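Long-range contacts in nitrophorin Cim l NP (PDB 2IMQ), which binds one heme b through a cysteine and delivers nitric oxide to the bitten host during feeding, which dilates the victim's blood vessels: residues V9-W14 with V274-R279; P162-F167 with T251-Q256; V174-N179 with S236-W241. All blocks are in the same frame, centred on the assembly; numbering follows the deposited sequence.

Overall arrangement
Following the chain from the N terminus, strand 6-17 comes first and strand 274-281 last; contact 1 zips them side by side and so closes a loop of nearly the whole protein. Contact 2 falls within that loop, joining residues 162-167, at the start of strand 165-169 in the second sheet, to 251-256, which lead into strand 255-262 at an edge of the first. Contact 3 is innermost: 174-179 and 236-241 are two loops fastened together among the helices. The three closures therefore nest and none cross. Contacts 1 and 2 touch where F278 packs on F167 and I255, between the two sheets; contact 3 stands apart, its centre about 23 Å from that of contact 1.

Contact 1. Residues V9-W14 with V274-R279; sequences VHTVSW and VLAKFR
V9, T11 and S13 pair with F278, A276 and V274 through six backbone hydrogen bonds, two for each pair, while H10-K277 and V12-L275 are the intervening non-hydrogen-bonded pairs. The strand axes run antiparallel at 165° and approach to 4.7 Å. Between the N-H...O bonds lie CA-H...O contacts, the shortest from V12 CA to V274 O at 3.2 Å.

On the face carrying H10, V12, L275 and K277, the aliphatic part of K277 passes over the imidazole. K277 CG stands 3.7 Å from the centroid of the H10 ring, 19° off its normal, a CH-pi contact. Beyond CG the lysine chain is extended, carrying NZ past the ring to a salt bridge with E35; H10 ND1 bonds to L29 O. Beside them, L275 CD1 reaches 3.3 Å from T11 O and packs against V12 CB.

The other face holds V9, T11, A276 and F278. T11 OG1 sits between the backbone N and the carbonyl carbon (chi1 65°), a placement that puts it 3.5 Å from A276 CB and in plane with the F278 ring, at its edge. A water 2.7 Å from T11 OG1 also donates to V274 O.

V9 meets F129 and F131, T11 meets F131 and A245, and A276 meets A245, all of the facing sheet, while the F278 ring meets that of F167. In their own sheet, strand 39-46 lies beyond the first strand and 255-262 beyond the last. The paired backbone bonds thus fix the register, the lysine chain covers one face of the imidazole, and the water ties T11 OG1 to V274 O.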
loop_
_atom_site.group_PDB
_atom_site.type_symbol
_atom_site.label_atom_id
_atom_site.label_comp_id
_atom_site.label_asym_id
_atom_site.label_seq_id
_atom_site.Cartn_x
_atom_site.Cartn_y
_atom_site.Cartn_z
ATOM N N VAL A 9 -2.207 -10.293 8.405
ATOM C CA VAL A 9 -2.607 -9.373 7.366
ATOM C C VAL A 9 -1.471 -9.327 6.382
ATOM O O VAL A 9 -0.310 -9.202 6.789
ATOM C CB VAL A 9 -2.823 -7.910 7.918
ATOM C CG1 VAL A 9 -3.217 -6.930 6.792
ATOM C CG2 VAL A 9 -3.812 -7.930 9.045
ATOM N N HIS A 10 -1.797 -9.486 5.096
ATOM C CA HIS A 10 -0.857 -9.204 3.991
ATOM C C HIS A 10 -1.343 -7.983 3.260
ATOM O O HIS A 10 -2.533 -7.862 2.976
ATOM C CB HIS A 10 -0.795 -10.378 2.995
ATOM C CG HIS A 10 -0.102 -11.598 3.524
ATOM N ND1 HIS A 10 0.294 -12.643 2.705
ATOM C CD2 HIS A 10 0.267 -11.935 4.785
ATOM C CE1 HIS A 10 0.865 -13.572 3.454
ATOM N NE2 HIS A 10 0.847 -13.179 4.719
ATOM N N THR A 11 -0.426 -7.092 2.963
ATOM C CA THR A 11 -0.704 -5.964 2.097
ATOM C C THR A 11 0.243 -5.957 0.937
ATOM O O THR A 11 1.420 -6.317 1.079
ATOM C CB THR A 11 -0.581 -4.619 2.875
ATOM O OG1 THR A 11 0.767 -4.388 3.301
ATOM C CG2 THR A 11 -1.472 -4.615 4.107
ATOM N N VAL A 12 -0.243 -5.531 -0.213
ATOM C CA VAL A 12 0.621 -5.277 -1.330
ATOM C C VAL A 12 0.237 -4.005 -2.005
ATOM O O VAL A 12 -0.956 -3.750 -2.203
ATOM C CB VAL A 12 0.669 -6.499 -2.311
ATOM C CG1 VAL A 12 -0.676 -6.764 -2.969
ATOM C CG2 VAL A 12 1.727 -6.331 -3.361
ATOM N N SER A 13 1.225 -3.214 -2.375
ATOM C CA SER A 13 0.915 -2.115 -3.216
ATOM C C SER A 13 1.893 -2.024 -4.376
ATOM O O SER A 13 3.069 -2.497 -4.300
ATOM C CB SER A 13 0.866 -0.833 -2.463
ATOM O OG SER A 13 2.142 -0.308 -2.187
ATOM N N TRP A 14 1.417 -1.396 -5.433
ATOM C CA TRP A 14 2.199 -1.287 -6.649
ATOM C C TRP A 14 1.786 -0.054 -7.389
ATOM O O TRP A 14 0.623 0.125 -7.752
ATOM C CB TRP A 14 1.924 -2.503 -7.492
ATOM C CG TRP A 14 2.832 -2.737 -8.626
ATOM C CD1 TRP A 14 3.957 -2.047 -8.988
ATOM C CD2 TRP A 14 2.760 -3.865 -9.472
ATOM N NE1 TRP A 14 4.528 -2.654 -10.087
ATOM C CE2 TRP A 14 3.804 -3.774 -10.397
ATOM C CE3 TRP A 14 1.882 -4.947 -9.557
ATOM C CZ2 TRP A 14 3.998 -4.737 -11.370
ATOM C CZ3 TRP A 14 2.076 -5.868 -10.526
ATOM C CH2 TRP A 14 3.121 -5.775 -11.398
ATOM N N VAL A 274 5.458 -4.013 -3.451
ATOM C CA VAL A 274 5.926 -4.179 -2.122
ATOM C C VAL A 274 4.912 -4.924 -1.296
ATOM O O VAL A 274 3.753 -4.505 -1.207
ATOM C CB VAL A 274 6.305 -2.817 -1.504
ATOM C CG1 VAL A 274 6.629 -2.944 -0.042
ATOM C CG2 VAL A 274 7.521 -2.230 -2.166
ATOM N N LEU A 275 5.348 -6.031 -0.688
ATOM C CA LEU A 275 4.528 -6.914 0.077
ATOM C C LEU A 275 4.908 -6.874 1.555
ATOM O O LEU A 275 6.093 -7.075 1.897
ATOM C CB LEU A 275 4.748 -8.339 -0.457
ATOM C CG LEU A 275 4.096 -9.478 0.293
ATOM C CD1 LEU A 275 2.544 -9.359 0.303
ATOM C CD2 LEU A 275 4.505 -10.761 -0.310
ATOM N N ALA A 276 3.940 -6.612 2.411
ATOM C CA ALA A 276 4.161 -6.625 3.829
ATOM C C ALA A 276 3.263 -7.666 4.445
ATOM O O ALA A 276 2.147 -7.884 3.988
ATOM C CB ALA A 276 3.920 -5.255 4.488
ATOM N N LYS A 277 3.756 -8.263 5.497
ATOM C CA LYS A 277 3.050 -9.293 6.236
ATOM C C LYS A 277 3.135 -8.902 7.686
ATOM O O LYS A 277 4.209 -8.581 8.198
ATOM C CB LYS A 277 3.642 -10.705 6.027
ATOM C CG LYS A 277 3.753 -11.123 4.585
ATOM C CD LYS A 277 4.368 -12.522 4.435
ATOM C CE LYS A 277 4.599 -12.865 2.991
ATOM N NZ LYS A 277 5.136 -14.271 2.899
ATOM N N PHE A 278 1.985 -8.929 8.357
ATOM C CA PHE A 278 1.887 -8.528 9.771
ATOM C C PHE A 278 1.136 -9.557 10.561
ATOM O O PHE A 278 0.251 -10.215 10.030
ATOM C CB PHE A 278 1.087 -7.230 9.890
ATOM C CG PHE A 278 1.627 -6.102 9.072
ATOM C CD1 PHE A 278 1.171 -5.902 7.780
ATOM C CD2 PHE A 278 2.500 -5.194 9.630
ATOM C CE1 PHE A 278 1.645 -4.828 7.029
ATOM C CE2 PHE A 278 2.943 -4.076 8.844
ATOM C CZ PHE A 278 2.527 -3.966 7.553
ATOM N N ARG A 279 1.427 -9.569 11.846
ATOM C CA ARG A 279 0.608 -10.284 12.816
ATOM C C ARG A 279 0.087 -9.256 13.820
ATOM O O ARG A 279 0.873 -8.513 14.389
ATOM C CB ARG A 279 1.428 -11.320 13.508
ATOM C CG ARG A 279 0.738 -12.132 14.574
ATOM C CD ARG A 279 1.717 -13.115 15.231
ATOM N NE ARG A 279 2.286 -14.022 14.244
ATOM C CZ ARG A 279 3.546 -14.442 14.222
ATOM N NH1 ARG A 279 4.430 -14.023 15.131
ATOM N NH2 ARG A 279 3.937 -15.281 13.265
HETATM O O HOH W 1 2.386 -3.501 1.273
#

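Contact 2. Residues P162-F167 with T251-Q256; sequences PSDFLF and TGKTIQ
F165 lays the CD2-CE2 side of its ring against K253 and I255. Its CE2 comes 3.5 Å from K253 CB, and K253 CG lies a little farther along, near CE2 and CZ. At the ring's edge, close to its plane, I255 CG1 is 3.9 Å from F165 CD2. One face of the same ring is overlain by CB of its own neighbour D164, offset toward the rim.

I255 serves two phenyl rings with different branches. CG1 and CD1 go to F165, whereas CG2, anti to the backbone N, is 4.1 Å from F167 CE2. F167 also meets the rings of F131 and F278, and I255 touches F278 and V280, which extends this apolar cluster into strand 274-281.

The polar part of the contact lies at the loop end. T251 OG1 donates to D164 OD2 over 2.7 Å, approaching from above the carboxylate, 36° out of its plane. The threonine oxygen lies between its backbone N and carbonyl carbon (chi1 58°), while T251 CG2 also lies close to D164 OD2, 3.5 Å away. The other carboxylate oxygen, D164 OD1, accepts from R128 N; the group is thus gripped at both oxygens.

K253 CE passes 3.7 Å from D164 OD2. The ammonium continues to L282 O; NZ remains 4.8 Å from D164 OD2, near enough for the opposite charges probably to attract without contact.

No beta bridge joins the segments: F165 and F167 belong to strand 165-169 of one sheet, I255 to strand 255-262 of the other, with a threonine-aspartate hydrogen bond at the loop end. This packing of side chains between two facing sheets is that of the beta-sandwich core of the DNase I-like fold.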
loop_
_atom_site.group_PDB
_atom_site.type_symbol
_atom_site.label_atom_id
_atom_site.label_comp_id
_atom_site.label_asym_id
_atom_site.label_seq_id
_atom_site.Cartn_x
_atom_site.Cartn_y
_atom_site.Cartn_z
ATOM N N PRO A 162 -10.516 6.290 17.249
ATOM C CA PRO A 162 -9.597 5.800 16.224
ATOM C C PRO A 162 -9.654 4.284 16.108
ATOM O O PRO A 162 -9.996 3.569 17.066
ATOM C CB PRO A 162 -8.260 6.306 16.693
ATOM C CG PRO A 162 -8.347 6.359 18.168
ATOM C CD PRO A 162 -9.786 6.792 18.424
ATOM N N SER A 163 -9.319 3.770 14.927
ATOM C CA SER A 163 -9.388 2.338 14.651
ATOM C C SER A 163 -8.347 1.569 15.469
ATOM O O SER A 163 -7.337 2.123 15.910
ATOM C CB SER A 163 -9.139 2.084 13.145
ATOM O OG SER A 163 -10.082 2.753 12.301
ATOM N N ASP A 164 -8.565 0.269 15.661
ATOM C CA ASP A 164 -7.619 -0.567 16.392
ATOM C C ASP A 164 -6.370 -0.907 15.554
ATOM O O ASP A 164 -5.266 -0.920 16.058
ATOM C CB ASP A 164 -8.262 -1.881 16.810
ATOM C CG ASP A 164 -9.334 -1.675 17.828
ATOM O OD1 ASP A 164 -10.525 -1.563 17.427
ATOM O OD2 ASP A 164 -9.037 -1.504 19.028
ATOM N N PHE A 165 -6.578 -1.243 14.288
ATOM C CA PHE A 165 -5.456 -1.611 13.360
ATOM C C PHE A 165 -5.572 -0.805 12.081
ATOM O O PHE A 165 -6.614 -0.842 11.413
ATOM C CB PHE A 165 -5.550 -3.104 13.027
ATOM C CG PHE A 165 -5.653 -4.001 14.249
ATOM C CD1 PHE A 165 -6.811 -4.664 14.533
ATOM C CD2 PHE A 165 -4.573 -4.189 15.071
ATOM C CE1 PHE A 165 -6.869 -5.508 15.661
ATOM C CE2 PHE A 165 -4.603 -5.020 16.167
ATOM C CZ PHE A 165 -5.780 -5.662 16.467
ATOM N N LEU A 166 -4.499 -0.091 11.762
ATOM C CA LEU A 166 -4.469 0.780 10.611
ATOM C C LEU A 166 -3.285 0.505 9.747
ATOM O O LEU A 166 -2.164 0.327 10.227
ATOM C CB LEU A 166 -4.443 2.240 11.003
ATOM C CG LEU A 166 -5.652 2.675 11.855
ATOM C CD1 LEU A 166 -5.223 2.689 13.211
ATOM C CD2 LEU A 166 -6.191 3.981 11.360
ATOM N N PHE A 167 -3.542 0.470 8.464
ATOM C CA PHE A 167 -2.496 0.285 7.425
ATOM C C PHE A 167 -2.665 1.328 6.343
ATOM O O PHE A 167 -3.777 1.633 5.944
ATOM C CB PHE A 167 -2.628 -1.131 6.841
ATOM C CG PHE A 167 -2.497 -2.196 7.910
ATOM C CD1 PHE A 167 -3.615 -2.698 8.566
ATOM C CD2 PHE A 167 -1.250 -2.647 8.310
ATOM C CE1 PHE A 167 -3.454 -3.633 9.589
ATOM C CE2 PHE A 167 -1.096 -3.570 9.335
ATOM C CZ PHE A 167 -2.223 -4.049 9.973
ATOM N N THR A 251 -5.284 2.265 19.519
ATOM C CA THR A 251 -5.807 1.764 20.801
ATOM C C THR A 251 -4.814 0.898 21.550
ATOM O O THR A 251 -5.205 0.075 22.407
ATOM C CB THR A 251 -7.101 0.971 20.600
ATOM O OG1 THR A 251 -6.836 -0.113 19.699
ATOM C CG2 THR A 251 -8.211 1.770 20.005
ATOM N N GLY A 252 -3.543 1.035 21.239
ATOM C CA GLY A 252 -2.504 0.396 21.992
ATOM C C GLY A 252 -2.343 -1.084 21.650
ATOM O O GLY A 252 -1.693 -1.803 22.403
ATOM N N LYS A 253 -2.901 -1.530 20.523
ATOM C CA LYS A 253 -2.772 -2.922 20.074
ATOM C C LYS A 253 -1.421 -3.149 19.419
ATOM O O LYS A 253 -0.827 -2.243 18.808
ATOM C CB LYS A 253 -3.845 -3.271 19.093
ATOM C CG LYS A 253 -5.269 -3.074 19.507
ATOM C CD LYS A 253 -5.602 -3.881 20.728
ATOM C CE LYS A 253 -7.063 -3.900 20.970
ATOM N NZ LYS A 253 -7.328 -4.498 22.323
ATOM N N THR A 254 -0.889 -4.345 19.617
ATOM C CA THR A 254 0.362 -4.718 19.020
ATOM C C THR A 254 0.179 -5.099 17.550
ATOM O O THR A 254 -0.676 -5.920 17.242
ATOM C CB THR A 254 0.980 -5.893 19.791
ATOM O OG1 THR A 254 1.180 -5.497 21.141
ATOM C CG2 THR A 254 2.379 -6.267 19.245
ATOM N N ILE A 255 0.998 -4.497 16.674
ATOM C CA ILE A 255 1.078 -4.861 15.252
ATOM C C ILE A 255 2.537 -5.182 15.022
ATOM O O ILE A 255 3.393 -4.333 15.202
ATOM C CB ILE A 255 0.607 -3.708 14.323
ATOM C CG1 ILE A 255 -0.843 -3.344 14.589
ATOM C CG2 ILE A 255 0.837 -4.068 12.861
ATOM C CD1 ILE A 255 -1.338 -2.039 13.948
ATOM N N GLN A 256 2.802 -6.429 14.667
ATOM C CA GLN A 256 4.129 -6.910 14.461
ATOM C C GLN A 256 4.363 -7.232 12.989
ATOM O O GLN A 256 3.817 -8.197 12.463
ATOM C CB GLN A 256 4.352 -8.182 15.288
ATOM C CG GLN A 256 5.756 -8.722 15.089
ATOM C CD GLN A 256 6.820 -7.692 15.401
ATOM O OE1 GLN A 256 7.666 -7.376 14.538
ATOM N NE2 GLN A 256 6.775 -7.140 16.607
#

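Contact 3. Residues V174-N179 with S236-W241; sequences VRVETN and SATPSW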
loop_
_atom_site.group_PDB
_atom_site.type_symbol
_atom_site.label_atom_id
_atom_site.label_comp_id
_atom_site.label_asym_id
_atom_site.label_seq_id
_atom_site.Cartn_x
_atom_site.Cartn_y
_atom_site.Cartn_z
ATOM N N VAL A 174 6.835 9.959 -1.522
ATOM C CA VAL A 174 8.058 10.138 -0.730
ATOM C C VAL A 174 9.246 9.586 -1.576
ATOM O O VAL A 174 9.166 8.463 -2.046
ATOM C CB VAL A 174 7.956 9.388 0.625
ATOM C CG1 VAL A 174 9.275 9.317 1.296
ATOM C CG2 VAL A 174 6.938 10.080 1.504
ATOM N N ARG A 175 10.295 10.376 -1.664
ATOM C CA ARG A 175 11.451 10.002 -2.487
ATOM C C ARG A 175 12.745 10.171 -1.690
ATOM O O ARG A 175 12.729 10.618 -0.560
ATOM C CB ARG A 175 11.481 10.808 -3.774
ATOM C CG ARG A 175 10.206 10.664 -4.633
ATOM C CD ARG A 175 10.137 9.285 -5.233
ATOM N NE ARG A 175 9.048 9.064 -6.164
ATOM C CZ ARG A 175 7.886 8.512 -5.838
ATOM N NH1 ARG A 175 7.617 8.185 -4.577
ATOM N NH2 ARG A 175 6.984 8.304 -6.765
ATOM N N VAL A 176 13.838 9.763 -2.316
ATOM C CA VAL A 176 15.143 9.911 -1.723
ATOM C C VAL A 176 15.733 11.212 -2.211
ATOM O O VAL A 176 15.955 11.386 -3.414
ATOM C CB VAL A 176 15.999 8.690 -2.115
ATOM C CG1 VAL A 176 17.476 8.894 -1.817
ATOM C CG2 VAL A 176 15.531 7.416 -1.391
ATOM N N GLU A 177 16.020 12.103 -1.283
ATOM C CA GLU A 177 16.471 13.437 -1.585
ATOM C C GLU A 177 18.008 13.497 -1.543
ATOM O O GLU A 177 18.604 14.054 -0.644
ATOM C CB GLU A 177 15.835 14.404 -0.595
ATOM C CG GLU A 177 15.956 15.846 -1.044
ATOM C CD GLU A 177 15.163 16.830 -0.249
ATOM O OE1 GLU A 177 14.113 16.452 0.312
ATOM O OE2 GLU A 177 15.607 18.017 -0.241
ATOM N N THR A 178 18.624 12.944 -2.565
ATOM C CA THR A 178 20.031 13.126 -2.861
ATOM C C THR A 178 20.205 12.915 -4.340
ATOM O O THR A 178 19.272 12.600 -5.078
ATOM C CB THR A 178 20.900 12.176 -2.031
ATOM O OG1 THR A 178 22.281 12.522 -2.154
ATOM C CG2 THR A 178 20.764 10.722 -2.411
ATOM N N ASN A 179 21.427 13.084 -4.828
ATOM C CA ASN A 179 21.658 12.899 -6.235
ATOM C C ASN A 179 21.775 11.424 -6.587
ATOM O O ASN A 179 22.006 10.569 -5.734
ATOM C CB ASN A 179 22.894 13.698 -6.685
ATOM C CG ASN A 179 24.138 13.174 -6.034
ATOM O OD1 ASN A 179 24.657 12.141 -6.459
ATOM N ND2 ASN A 179 24.630 13.874 -5.046
ATOM N N SER A 236 17.870 8.330 -14.595
ATOM C CA SER A 236 17.123 9.579 -14.787
ATOM C C SER A 236 16.360 10.055 -13.547
ATOM O O SER A 236 16.036 11.221 -13.415
ATOM C CB SER A 236 16.127 9.494 -15.945
ATOM O OG SER A 236 15.087 8.573 -15.719
ATOM N N ALA A 237 16.106 9.149 -12.612
ATOM C CA ALA A 237 15.594 9.484 -11.282
ATOM C C ALA A 237 16.519 8.904 -10.227
ATOM O O ALA A 237 17.072 7.819 -10.352
ATOM C CB ALA A 237 14.193 8.902 -11.123
ATOM N N THR A 238 16.627 9.623 -9.137
ATOM C CA THR A 238 17.317 9.060 -7.972
ATOM C C THR A 238 16.562 7.855 -7.482
ATOM O O THR A 238 15.362 7.917 -7.196
ATOM C CB THR A 238 17.412 10.095 -6.848
ATOM O OG1 THR A 238 18.206 11.185 -7.352
ATOM C CG2 THR A 238 18.079 9.538 -5.619
ATOM N N PRO A 239 17.210 6.707 -7.369
ATOM C CA PRO A 239 16.570 5.525 -6.822
ATOM C C PRO A 239 15.880 5.832 -5.504
ATOM O O PRO A 239 16.449 6.434 -4.599
ATOM C CB PRO A 239 17.761 4.543 -6.618
ATOM C CG PRO A 239 18.733 4.903 -7.706
ATOM C CD PRO A 239 18.595 6.433 -7.787
ATOM N N SER A 240 14.635 5.366 -5.392
ATOM C CA SER A 240 13.778 5.673 -4.263
ATOM C C SER A 240 12.889 4.507 -3.897
ATOM O O SER A 240 12.657 3.620 -4.725
ATOM C CB SER A 240 12.871 6.888 -4.579
ATOM O OG SER A 240 13.605 8.049 -4.770
ATOM N N TRP A 241 12.356 4.588 -2.677
ATOM C CA TRP A 241 11.337 3.683 -2.179
ATOM C C TRP A 241 9.987 4.332 -2.404
ATOM O O TRP A 241 9.609 5.275 -1.695
ATOM C CB TRP A 241 11.594 3.372 -0.735
ATOM C CG TRP A 241 12.793 2.476 -0.555
ATOM C CD1 TRP A 241 12.837 1.130 -0.666
ATOM C CD2 TRP A 241 14.111 2.891 -0.172
ATOM N NE1 TRP A 241 14.115 0.693 -0.425
ATOM C CE2 TRP A 241 14.904 1.753 -0.091
ATOM C CE3 TRP A 241 14.704 4.134 0.069
ATOM C CZ2 TRP A 241 16.225 1.804 0.274
ATOM C CZ3 TRP A 241 16.035 4.180 0.428
ATOM C CH2 TRP A 241 16.772 3.007 0.510
#
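V176 and S240 bring their CA atoms to 5.1 Å where two irregular loops pass one another, their touching parts running 150° apart. A side chain stands in for a backbone acceptor here: V176 N donates to S240 OG over 3.0 Å, with a nearly straight angle of 165° at the hydrogen. That hydroxyl in turn donates to T238 O within its own loop, from above the carbonyl plane, so S240 OG links the two loops. R175 packs CB and CD alongside it, CD being 3.7 Å from S240 CB.

T238 makes the second bond. Its OG1, anti to the carbonyl carbon (chi1 -63°), donates to T178 O at 2.9 Å, tilted only slightly from that carbonyl's plane. T238 CG2 also lies 3.3 Å from T178 O and reaches V176 O and V176 CG1, the two side chains crossing at about a right angle.

V176 is wedged between these groups. Its CB comes 3.4 Å from P239 O, a carbonyl buried by the contact without a hydrogen-bonding partner, and its CG2 meets W241 CE3 and CZ3 obliquely, 3.7 Å from each. W241 NE1 points its hydrogen bond elsewhere, to F220 O.

The guanidinium of R175 salt-bridges D171 and forms a cation-pi contact with Y224, while NH1 also donates to V174 O. N179 is the N-cap of helix 180-188, bonding through OD1 to H182 N, and T178 and T238 both touch A183 of that helix. Helix 192-196 packs on V176 and W241, helix 201-206 on V174, and just beyond W241 the chain enters strand 243-248.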